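PDB 4RCM: methylated RNA-binding protein 1 from Saccharomyces cerevisiae S288c, which reads N6-methyladenosine in RNA through its YTH domain, the part present here, and binds the 3'-UTR of PHO4 mRNA, lowering the stability of that message. Local coordinates for residues 16-21 against 60-65; 35-40 against 89-94; 120-125 against 135-140. All coordinates share one frame; numbering follows the deposited sequence.

Contact 1 (16-21 against 60-65); sequences SRFFVI and KVFLFF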
loop_
_atom_site.group_PDB
_atom_site.type_symbol
_atom_site.label_atom_id
_atom_site.label_comp_id
_atom_site.label_asym_id
_atom_site.label_seq_id
_atom_site.Cartn_x
_atom_site.Cartn_y
_atom_site.Cartn_z
ATOM N N SER A 16 -3.796 -5.050 -13.599
ATOM C CA SER A 16 -3.196 -4.355 -12.449
ATOM C C SER A 16 -2.994 -5.312 -11.278
ATOM O O SER A 16 -3.659 -6.329 -11.226
ATOM C CB SER A 16 -4.065 -3.206 -11.970
ATOM O OG SER A 16 -4.141 -2.223 -12.971
ATOM N N ARG A 17 -2.098 -4.946 -10.342
ATOM C CA ARG A 17 -1.627 -5.839 -9.290
ATOM C C ARG A 17 -1.656 -5.145 -7.945
ATOM O O ARG A 17 -1.481 -3.938 -7.896
ATOM C CB ARG A 17 -0.243 -6.389 -9.681
ATOM C CG ARG A 17 -0.392 -7.396 -10.823
ATOM C CD ARG A 17 0.916 -7.959 -11.330
ATOM N NE ARG A 17 1.448 -8.932 -10.402
ATOM C CZ ARG A 17 2.584 -9.605 -10.587
ATOM N NH1 ARG A 17 3.287 -9.412 -11.683
ATOM N NH2 ARG A 17 2.992 -10.483 -9.676
ATOM N N PHE A 18 -2.006 -5.904 -6.896
ATOM C CA PHE A 18 -2.198 -5.380 -5.531
ATOM C C PHE A 18 -1.304 -6.133 -4.563
ATOM O O PHE A 18 -1.330 -7.367 -4.528
ATOM C CB PHE A 18 -3.640 -5.583 -5.070
ATOM C CG PHE A 18 -4.648 -4.850 -5.889
ATOM C CD1 PHE A 18 -5.001 -3.562 -5.571
ATOM C CD2 PHE A 18 -5.258 -5.466 -6.982
ATOM C CE1 PHE A 18 -5.903 -2.875 -6.348
ATOM C CE2 PHE A 18 -6.194 -4.787 -7.742
ATOM C CZ PHE A 18 -6.539 -3.489 -7.411
ATOM N N PHE A 19 -0.587 -5.391 -3.718
ATOM C CA PHE A 19 0.238 -5.977 -2.661
ATOM C C PHE A 19 0.008 -5.270 -1.368
ATOM O O PHE A 19 -0.273 -4.064 -1.356
ATOM C CB PHE A 19 1.712 -5.830 -2.976
ATOM C CG PHE A 19 2.107 -6.452 -4.262
ATOM C CD1 PHE A 19 2.038 -5.721 -5.433
ATOM C CD2 PHE A 19 2.543 -7.760 -4.307
ATOM C CE1 PHE A 19 2.379 -6.278 -6.647
ATOM C CE2 PHE A 19 2.914 -8.322 -5.504
ATOM C CZ PHE A 19 2.836 -7.588 -6.675
ATOM N N VAL A 20 0.162 -6.001 -0.270
ATOM C CA VAL A 20 0.138 -5.396 1.059
ATOM C C VAL A 20 1.540 -4.879 1.382
ATOM O O VAL A 20 2.520 -5.510 1.007
ATOM C CB VAL A 20 -0.332 -6.380 2.156
ATOM C CG1 VAL A 20 0.016 -5.891 3.552
ATOM C CG2 VAL A 20 -1.824 -6.577 2.048
ATOM N N ILE A 21 1.602 -3.752 2.106
ATOM C CA ILE A 21 2.892 -3.204 2.656
ATOM C C ILE A 21 2.707 -3.209 4.166
ATOM O O ILE A 21 1.698 -2.681 4.666
ATOM C CB ILE A 21 3.235 -1.768 2.168
ATOM C CG1 ILE A 21 3.441 -1.726 0.660
ATOM C CG2 ILE A 21 4.502 -1.223 2.850
ATOM C CD1 ILE A 21 4.640 -2.491 0.130
ATOM N N LYS A 60 -1.565 -1.014 -13.605
ATOM C CA LYS A 60 -0.968 -0.348 -12.425
ATOM C C LYS A 60 -0.584 -1.327 -11.276
ATOM O O LYS A 60 -1.071 -2.448 -11.250
ATOM C CB LYS A 60 -1.992 0.695 -11.884
ATOM C CG LYS A 60 -2.467 1.691 -12.952
ATOM C CD LYS A 60 -3.508 2.660 -12.414
ATOM C CE LYS A 60 -4.058 3.638 -13.473
ATOM N NZ LYS A 60 -5.151 4.523 -12.911
ATOM N N VAL A 61 0.312 -0.876 -10.364
ATOM C CA VAL A 61 0.583 -1.535 -9.054
ATOM C C VAL A 61 0.087 -0.629 -7.910
ATOM O O VAL A 61 0.484 0.565 -7.815
ATOM C CB VAL A 61 2.052 -1.868 -8.843
ATOM C CG1 VAL A 61 2.352 -2.319 -7.420
ATOM C CG2 VAL A 61 2.472 -2.972 -9.784
ATOM N N PHE A 62 -0.797 -1.188 -7.092
ATOM C CA PHE A 62 -1.236 -0.544 -5.856
ATOM C C PHE A 62 -0.766 -1.287 -4.616
ATOM O O PHE A 62 -0.636 -2.549 -4.627
ATOM C CB PHE A 62 -2.745 -0.404 -5.826
ATOM C CG PHE A 62 -3.237 0.637 -6.760
ATOM C CD1 PHE A 62 -3.402 0.342 -8.094
ATOM C CD2 PHE A 62 -3.436 1.915 -6.317
ATOM C CE1 PHE A 62 -3.845 1.312 -8.969
ATOM C CE2 PHE A 62 -3.858 2.900 -7.170
ATOM C CZ PHE A 62 -4.059 2.606 -8.505
ATOM N N LEU A 63 -0.572 -0.498 -3.548
ATOM C CA LEU A 63 -0.024 -0.955 -2.257
ATOM C C LEU A 63 -0.965 -0.611 -1.169
ATOM O O LEU A 63 -1.210 0.576 -0.972
ATOM C CB LEU A 63 1.233 -0.233 -1.970
ATOM C CG LEU A 63 2.212 -0.361 -3.161
ATOM C CD1 LEU A 63 3.446 0.407 -2.839
ATOM C CD2 LEU A 63 2.554 -1.795 -3.392
ATOM N N PHE A 64 -1.487 -1.614 -0.487
ATOM C CA PHE A 64 -2.285 -1.359 0.719
ATOM C C PHE A 64 -1.311 -1.228 1.911
ATOM O O PHE A 64 -0.724 -2.220 2.374
ATOM C CB PHE A 64 -3.255 -2.498 0.984
ATOM C CG PHE A 64 -4.274 -2.720 -0.108
ATOM C CD1 PHE A 64 -5.291 -1.804 -0.332
ATOM C CD2 PHE A 64 -4.238 -3.870 -0.890
ATOM C CE1 PHE A 64 -6.262 -2.039 -1.303
ATOM C CE2 PHE A 64 -5.210 -4.078 -1.883
ATOM C CZ PHE A 64 -6.212 -3.167 -2.072
ATOM N N PHE A 65 -1.124 -0.016 2.389
ATOM C CA PHE A 65 -0.308 0.213 3.592
ATOM C C PHE A 65 -0.934 -0.169 4.930
ATOM O O PHE A 65 -1.985 0.340 5.342
ATOM C CB PHE A 65 0.128 1.632 3.630
ATOM C CG PHE A 65 1.349 1.878 2.821
ATOM C CD1 PHE A 65 1.282 2.047 1.446
ATOM C CD2 PHE A 65 2.566 1.954 3.449
ATOM C CE1 PHE A 65 2.462 2.292 0.706
ATOM C CE2 PHE A 65 3.718 2.224 2.730
ATOM C CZ PHE A 65 3.666 2.353 1.364
#
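F18, F64 and I21 share one first torsion, with CG (CG1 in I21) anti to the carbonyl carbon and beside the backbone N (chi1 -63° in both F18 and I21). It brings the rings of F18 and F64 together on the face of the sheet they share with V20 and F62. There F64 CZ comes 3.7 Å from F18 CD1; the two planes are nearly parallel, at 13°, but slid apart so that they barely overlap. F18 CD1 also rests 3.9 Å from F62 CB. Helix 141-151 covers F18 and F64. On the face bearing F19, L63 and I21, I21 CB lies over the F65 ring in a CH-pi contact, 4.0 Å from the centroid, and the same torsion turns CG2 onto F65 CE2 at 3.5 Å. I21 CG1 meets L63 CB at 3.7 Å, while helix 42-53 packs on F19 and L63. The backbones are neighbouring parallel strands of the mixed YTH-domain sheet, joined through helices 26-35 and 42-53. R17, F19 and I21 each donate N-H to the other strand, and R17 O and F19 O accept from F62 N and F64 N. F19 N reaches F62 O at 3.0 Å, nearly along the C=O axis; I21 N instead approaches F64 O from above the carbonyl plane. Just before the strands S16 OG accepts K60 N (2.9 Å) and also bonds P13 O, while the R17 guanidinium leads away to a salt bridge with E138.

Contact 2 (35-40 against 89-94); sequences NGIWSS and TSIWED. With nucleotides of chain C.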
loop_
_atom_site.group_PDB
_atom_site.type_symbol
_atom_site.label_atom_id
_atom_site.label_comp_id
_atom_site.label_asym_id
_atom_site.label_seq_id
_atom_site.Cartn_x
_atom_site.Cartn_y
_atom_site.Cartn_z
ATOM N N ASN A 35 7.216 12.494 1.366
ATOM C CA ASN A 35 8.312 12.409 0.402
ATOM C C ASN A 35 8.038 11.681 -0.927
ATOM O O ASN A 35 8.875 11.743 -1.895
ATOM C CB ASN A 35 9.521 11.730 1.042
ATOM C CG ASN A 35 10.217 12.589 2.049
ATOM O OD1 ASN A 35 11.233 13.263 1.731
ATOM N ND2 ASN A 35 9.703 12.578 3.288
ATOM N N GLY A 36 6.970 10.903 -0.949
ATOM C CA GLY A 36 6.533 10.207 -2.110
ATOM C C GLY A 36 7.456 9.070 -2.519
ATOM O O GLY A 36 7.567 8.778 -3.716
ATOM N N ILE A 37 8.106 8.418 -1.540
ATOM C CA ILE A 37 8.825 7.195 -1.809
ATOM C C ILE A 37 8.512 6.093 -0.800
ATOM O O ILE A 37 7.890 6.329 0.238
ATOM C CB ILE A 37 10.316 7.427 -1.837
ATOM C CG1 ILE A 37 10.839 7.865 -0.461
ATOM C CG2 ILE A 37 10.629 8.501 -2.838
ATOM C CD1 ILE A 37 12.380 7.889 -0.394
ATOM N N TRP A 38 8.932 4.879 -1.161
ATOM C CA TRP A 38 8.918 3.742 -0.274
ATOM C C TRP A 38 10.080 2.834 -0.605
ATOM O O TRP A 38 10.619 2.853 -1.734
ATOM C CB TRP A 38 7.584 2.965 -0.346
ATOM C CG TRP A 38 7.484 1.915 0.735
ATOM C CD1 TRP A 38 7.568 0.570 0.571
ATOM C CD2 TRP A 38 7.374 2.145 2.157
ATOM N NE1 TRP A 38 7.427 -0.067 1.789
ATOM C CE2 TRP A 38 7.328 0.877 2.781
ATOM C CE3 TRP A 38 7.251 3.300 2.954
ATOM C CZ2 TRP A 38 7.184 0.724 4.163
ATOM C CZ3 TRP A 38 7.116 3.140 4.362
ATOM C CH2 TRP A 38 7.064 1.850 4.934
ATOM N N SER A 39 10.534 2.122 0.422
ATOM C CA SER A 39 11.563 1.067 0.296
ATOM C C SER A 39 11.056 -0.128 1.082
ATOM O O SER A 39 10.615 0.026 2.246
ATOM C CB SER A 39 12.917 1.481 0.912
ATOM O OG SER A 39 13.675 2.378 0.101
ATOM N N SER A 40 11.079 -1.297 0.460
ATOM C CA SER A 40 10.826 -2.586 1.177
ATOM C C SER A 40 12.205 -3.144 1.489
ATOM O O SER A 40 13.167 -2.389 1.482
ATOM C CB SER A 40 10.030 -3.592 0.319
ATOM O OG SER A 40 9.489 -4.696 1.115
ATOM N N THR A 89 17.000 7.760 0.656
ATOM C CA THR A 89 16.676 6.721 1.642
ATOM C C THR A 89 17.100 7.058 3.102
ATOM O O THR A 89 16.899 6.244 4.022
ATOM C CB THR A 89 17.228 5.351 1.200
ATOM O OG1 THR A 89 18.611 5.459 0.890
ATOM C CG2 THR A 89 16.487 4.846 -0.083
ATOM N N SER A 90 17.610 8.278 3.338
ATOM C CA SER A 90 18.052 8.694 4.673
ATOM C C SER A 90 16.858 8.972 5.582
ATOM O O SER A 90 17.023 8.977 6.781
ATOM C CB SER A 90 18.976 9.939 4.627
ATOM O OG SER A 90 18.218 11.162 4.647
ATOM N N ILE A 91 15.658 9.181 5.016
ATOM C CA ILE A 91 14.436 9.406 5.817
ATOM C C ILE A 91 14.022 8.161 6.619
ATOM O O ILE A 91 13.130 8.227 7.504
ATOM C CB ILE A 91 13.245 9.842 4.921
ATOM C CG1 ILE A 91 12.925 8.766 3.867
ATOM C CG2 ILE A 91 13.546 11.173 4.227
ATOM C CD1 ILE A 91 11.768 9.135 2.931
ATOM N N TRP A 92 14.600 7.017 6.283
ATOM C CA TRP A 92 14.308 5.783 7.029
ATOM C C TRP A 92 15.283 5.648 8.219
ATOM O O TRP A 92 16.497 5.678 8.041
ATOM C CB TRP A 92 14.413 4.519 6.137
ATOM C CG TRP A 92 13.681 4.591 4.754
ATOM C CD1 TRP A 92 14.198 4.248 3.551
ATOM C CD2 TRP A 92 12.355 5.025 4.508
ATOM N NE1 TRP A 92 13.280 4.469 2.544
ATOM C CE2 TRP A 92 12.130 4.929 3.112
ATOM C CE3 TRP A 92 11.316 5.487 5.327
ATOM C CZ2 TRP A 92 10.943 5.271 2.528
ATOM C CZ3 TRP A 92 10.139 5.848 4.728
ATOM C CH2 TRP A 92 9.960 5.740 3.352
ATOM N N GLU A 93 14.721 5.507 9.406
ATOM C CA GLU A 93 15.436 4.969 10.578
ATOM C C GLU A 93 15.935 3.560 10.237
ATOM O O GLU A 93 15.205 2.747 9.635
ATOM C CB GLU A 93 14.502 4.895 11.799
ATOM C CG GLU A 93 13.739 6.179 12.166
ATOM C CD GLU A 93 14.643 7.372 12.546
ATOM O OE1 GLU A 93 14.254 8.552 12.278
ATOM O OE2 GLU A 93 15.741 7.136 13.127
ATOM N N ASP A 94 17.178 3.272 10.619
ATOM C CA ASP A 94 17.827 1.970 10.344
ATOM C C ASP A 94 17.817 1.652 8.850
ATOM O O ASP A 94 17.447 0.556 8.444
ATOM C CB ASP A 94 17.149 0.841 11.125
ATOM C C2 6MZ C 3 9.452 -0.017 8.181
ATOM C C4 6MZ C 3 9.293 -2.065 7.012
ATOM C C5 6MZ C 3 9.733 -1.405 5.774
ATOM N N9 6MZ C 3 9.075 -3.353 6.684
ATOM N N3 6MZ C 3 9.172 -1.324 8.175
ATOM N N1 6MZ C 3 9.870 0.651 7.083
ATOM C C6 6MZ C 3 10.033 0.055 5.880
ATOM N N6 6MZ C 3 10.487 0.722 4.795
ATOM C C9 6MZ C 3 10.994 2.074 4.863
ATOM N N7 6MZ C 3 9.776 -2.351 4.792
ATOM C C8 6MZ C 3 9.379 -3.528 5.374
ATOM O "O5'" 6MZ C 3 11.149 -8.451 7.502
ATOM C "C5'" 6MZ C 3 11.093 -7.007 7.395
ATOM C "C4'" 6MZ C 3 9.827 -6.453 8.061
ATOM O "O4'" 6MZ C 3 9.896 -5.014 8.156
ATOM C "C1'" 6MZ C 3 8.661 -4.389 7.719
ATOM C "C2'" 6MZ C 3 7.738 -5.569 7.362
ATOM O "O2'" 6MZ C 3 6.842 -5.911 8.454
ATOM C "C3'" 6MZ C 3 8.535 -6.824 7.314
ATOM O "O3'" 6MZ C 3 7.695 -7.816 7.966
#
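The N6-methyl carbon C9 of the methyladenosine 6MZ3 of chain C sits over the centre of the W92 indole, 3.3 Å from W92 CD2. Its N6 lies above a face of W38, offset toward the rim and 3.4 Å from CZ2, and donates a short bond of 2.6 Å to S39 O (160° at the hydrogen). The two indoles cross obliquely, six-membered rings at 70°, with W92 CH2 against W38 CE3 at 3.7 Å. W38 and W92 form two walls of the aromatic cage by which YTH domains recognise the methylated base. An alanine in place of W92 would probably leave the methyl group without the flat surface that covers it and weaken discrimination of the modified base. Behind W92, I91 CG1 is centred on the opposite face, 3.8 Å above the plane, so the ring is sandwiched between isoleucine and methyl. I37 O lies in the ring plane at its edge, 3.8 Å from W92 CH2, and receives S32 OG. Farther out, I91 CD1 meets I37 CD1 tip to tip at 3.6 Å. S39 CB touches W92 NE1 (3.4 Å), and S39 OG bonds to G99 O. F65 meets W38 edge-to-face.

Contact 3 (120-125 against 135-140); sequences FLIPSN and DTQEIP. With nucleotides of chain C.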
loop_
_atom_site.group_PDB
_atom_site.type_symbol
_atom_site.label_atom_id
_atom_site.label_comp_id
_atom_site.label_asym_id
_atom_site.label_seq_id
_atom_site.Cartn_x
_atom_site.Cartn_y
_atom_site.Cartn_z
ATOM N N PHE A 120 -12.030 -10.534 4.065
ATOM C CA PHE A 120 -11.258 -10.842 2.842
ATOM C C PHE A 120 -10.188 -11.885 3.011
ATOM O O PHE A 120 -9.170 -11.643 3.673
ATOM C CB PHE A 120 -10.620 -9.579 2.324
ATOM C CG PHE A 120 -11.611 -8.529 2.011
ATOM C CD1 PHE A 120 -12.257 -8.522 0.783
ATOM C CD2 PHE A 120 -11.953 -7.593 2.948
ATOM C CE1 PHE A 120 -13.200 -7.562 0.497
ATOM C CE2 PHE A 120 -12.899 -6.626 2.675
ATOM C CZ PHE A 120 -13.521 -6.597 1.445
ATOM N N LEU A 121 -10.395 -13.049 2.383
ATOM C CA LEU A 121 -9.564 -14.197 2.607
ATOM C C LEU A 121 -8.699 -14.373 1.382
ATOM O O LEU A 121 -9.178 -14.175 0.252
ATOM C CB LEU A 121 -10.448 -15.436 2.881
ATOM C CG LEU A 121 -11.503 -15.150 3.952
ATOM C CD1 LEU A 121 -12.388 -16.366 4.237
ATOM C CD2 LEU A 121 -10.845 -14.653 5.237
ATOM N N ILE A 122 -7.434 -14.706 1.593
ATOM C CA ILE A 122 -6.456 -14.654 0.531
ATOM C C ILE A 122 -5.977 -16.053 0.121
ATOM O O ILE A 122 -5.162 -16.662 0.803
ATOM C CB ILE A 122 -5.238 -13.786 0.911
ATOM C CG1 ILE A 122 -5.690 -12.408 1.423
ATOM C CG2 ILE A 122 -4.284 -13.655 -0.284
ATOM C CD1 ILE A 122 -6.547 -11.617 0.439
ATOM N N PRO A 123 -6.448 -16.539 -1.040
ATOM C CA PRO A 123 -6.182 -17.923 -1.400
ATOM C C PRO A 123 -4.716 -18.378 -1.279
ATOM O O PRO A 123 -4.477 -19.539 -0.948
ATOM C CB PRO A 123 -6.661 -18.000 -2.859
ATOM C CG PRO A 123 -7.704 -16.960 -2.979
ATOM C CD PRO A 123 -7.372 -15.879 -1.992
ATOM N N SER A 124 -3.761 -17.477 -1.501
ATOM C CA SER A 124 -2.345 -17.843 -1.585
ATOM C C SER A 124 -1.583 -17.573 -0.290
ATOM O O SER A 124 -0.352 -17.706 -0.255
ATOM C CB SER A 124 -1.659 -17.075 -2.713
ATOM O OG SER A 124 -1.478 -15.715 -2.356
ATOM N N ASN A 125 -2.302 -17.137 0.742
ATOM C CA ASN A 125 -1.792 -17.153 2.106
ATOM C C ASN A 125 -2.736 -18.066 2.877
ATOM O O ASN A 125 -3.538 -17.625 3.715
ATOM C CB ASN A 125 -1.727 -15.752 2.726
ATOM C CG ASN A 125 -0.992 -15.744 4.065
ATOM O OD1 ASN A 125 -0.045 -16.513 4.272
ATOM N ND2 ASN A 125 -1.422 -14.875 4.983
ATOM N N ASP A 135 4.648 -8.781 4.494
ATOM C CA ASP A 135 5.084 -7.688 3.653
ATOM C C ASP A 135 5.251 -8.143 2.229
ATOM O O ASP A 135 5.918 -9.157 1.944
ATOM C CB ASP A 135 6.397 -7.079 4.216
ATOM C CG ASP A 135 6.796 -5.802 3.519
ATOM O OD1 ASP A 135 5.937 -4.873 3.418
ATOM O OD2 ASP A 135 7.972 -5.680 3.082
ATOM N N THR A 136 4.640 -7.382 1.338
ATOM C CA THR A 136 4.520 -7.655 -0.110
ATOM C C THR A 136 3.723 -8.871 -0.543
ATOM O O THR A 136 3.850 -9.336 -1.680
ATOM C CB THR A 136 5.889 -7.585 -0.848
ATOM O OG1 THR A 136 6.658 -8.779 -0.660
ATOM C CG2 THR A 136 6.648 -6.372 -0.340
ATOM N N GLN A 137 2.826 -9.333 0.330
ATOM C CA GLN A 137 1.896 -10.378 -0.012
ATOM C C GLN A 137 1.029 -9.892 -1.168
ATOM O O GLN A 137 0.393 -8.819 -1.046
ATOM C CB GLN A 137 0.990 -10.664 1.215
ATOM C CG GLN A 137 -0.239 -11.485 0.932
ATOM C CD GLN A 137 0.085 -12.869 0.405
ATOM O OE1 GLN A 137 -0.405 -13.273 -0.666
ATOM N NE2 GLN A 137 0.892 -13.608 1.154
ATOM N N GLU A 138 0.988 -10.655 -2.256
ATOM C CA GLU A 138 0.100 -10.284 -3.397
ATOM C C GLU A 138 -1.358 -10.587 -3.152
ATOM O O GLU A 138 -1.717 -11.648 -2.612
ATOM C CB GLU A 138 0.501 -10.928 -4.705
ATOM C CG GLU A 138 -0.384 -10.475 -5.870
ATOM C CD GLU A 138 0.242 -10.631 -7.232
ATOM O OE1 GLU A 138 1.323 -11.215 -7.356
ATOM O OE2 GLU A 138 -0.349 -10.129 -8.202
ATOM N N ILE A 139 -2.202 -9.664 -3.601
ATOM C CA ILE A 139 -3.630 -9.747 -3.406
ATOM C C ILE A 139 -4.337 -9.837 -4.799
ATOM O O ILE A 139 -4.206 -8.936 -5.635
ATOM C CB ILE A 139 -4.176 -8.522 -2.655
ATOM C CG1 ILE A 139 -3.475 -8.301 -1.285
ATOM C CG2 ILE A 139 -5.679 -8.630 -2.505
ATOM C CD1 ILE A 139 -3.722 -9.356 -0.219
ATOM N N PRO A 140 -5.080 -10.923 -5.043
ATOM C CA PRO A 140 -5.730 -11.087 -6.370
ATOM C C PRO A 140 -6.534 -9.853 -6.811
ATOM O O PRO A 140 -7.191 -9.241 -6.004
ATOM C CB PRO A 140 -6.717 -12.253 -6.148
ATOM C CG PRO A 140 -6.265 -12.946 -4.912
ATOM C CD PRO A 140 -5.647 -11.854 -4.044
ATOM C C2 6MZ C 3 9.452 -0.017 8.181
ATOM C C4 6MZ C 3 9.293 -2.065 7.012
ATOM C C5 6MZ C 3 9.733 -1.405 5.774
ATOM N N9 6MZ C 3 9.075 -3.353 6.684
ATOM N N3 6MZ C 3 9.172 -1.324 8.175
ATOM N N1 6MZ C 3 9.870 0.651 7.083
ATOM C C6 6MZ C 3 10.033 0.055 5.880
ATOM N N6 6MZ C 3 10.487 0.722 4.795
ATOM C C9 6MZ C 3 10.994 2.074 4.863
ATOM N N7 6MZ C 3 9.776 -2.351 4.792
ATOM C C8 6MZ C 3 9.379 -3.528 5.374
ATOM O "O5'" 6MZ C 3 11.149 -8.451 7.502
ATOM C "C5'" 6MZ C 3 11.093 -7.007 7.395
ATOM C "C4'" 6MZ C 3 9.827 -6.453 8.061
ATOM O "O4'" 6MZ C 3 9.896 -5.014 8.156
ATOM C "C1'" 6MZ C 3 8.661 -4.389 7.719
ATOM C "C2'" 6MZ C 3 7.738 -5.569 7.362
ATOM O "O2'" 6MZ C 3 6.842 -5.911 8.454
ATOM C "C3'" 6MZ C 3 8.535 -6.824 7.314
ATOM O "O3'" 6MZ C 3 7.695 -7.816 7.966
HETATM O O HOH W 1 -2.866 -13.729 -3.387
#
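A water is the best-held polar atom here, gripped by two short bonds: it donates to E138 O at 2.5 Å and hydrogen-bonds S124 OG at 2.6 Å. It bridges a type I beta turn, I122 to N125, at the tip of the small antiparallel pair 121-122/128-129, to strand 138-139 at the edge of the main YTH-domain sheet. The turn is closed by N125 N to I122 O, 2.9 Å. S124 holds OG in the crowded position between backbone N and carbonyl carbon (chi1 73°), from which it meets the water. Beneath the polar bridge the segments touch through carbon. I122 and I139 cross at about a right angle, CD1 against CD1 at 3.7 Å, each with CG1 anti to its carbonyl carbon. P123 CD approaches P140 CG at 4.3 Å; P140 stands at the N-cap position of helix 141-151. Q137 keeps CG anti to its backbone N but bends at chi2 (61°), which swings its amide in front of the turn; Q137 CD ends 4.1 Å from N125 CB, with the two amide planes 22° apart. At the other end of 135-140, T136 OG1 donates to D135 O, 2.7 Å, in the carbonyl plane on a lone pair. D135 extends CG anti to its backbone N toward the nucleotide: OD1 is hydrogen-bonded to K22 N, while OD2 lies 3.4 Å from C8 of 6MZ3 of chain C.

Contact 1 is the middle of the arrangement, near the centre of the chain, with contacts 2 and 3 on opposite sides of that centre, their own centres about 24 Å apart. Strand 138-139 of contact 3 flanks strand 17-23 of contact 1: F18 O to I139 N (2.6 Å) and V20 O to T136 N (2.8 Å) are probable hydrogen bonds. Toward contact 2, I21 CG2 packs at 3.3 Å on W38 NE1, behind the methyladenosine cage. I21 leads straight into K22, S23 and S24, which bind the modified nucleotide. Contacts 2 and 3 meet beside it, S40 OG 2.7 Å from D135 OD2, and border it directly; contact 1 stands behind, its nearest atom about 6 Å from the RNA.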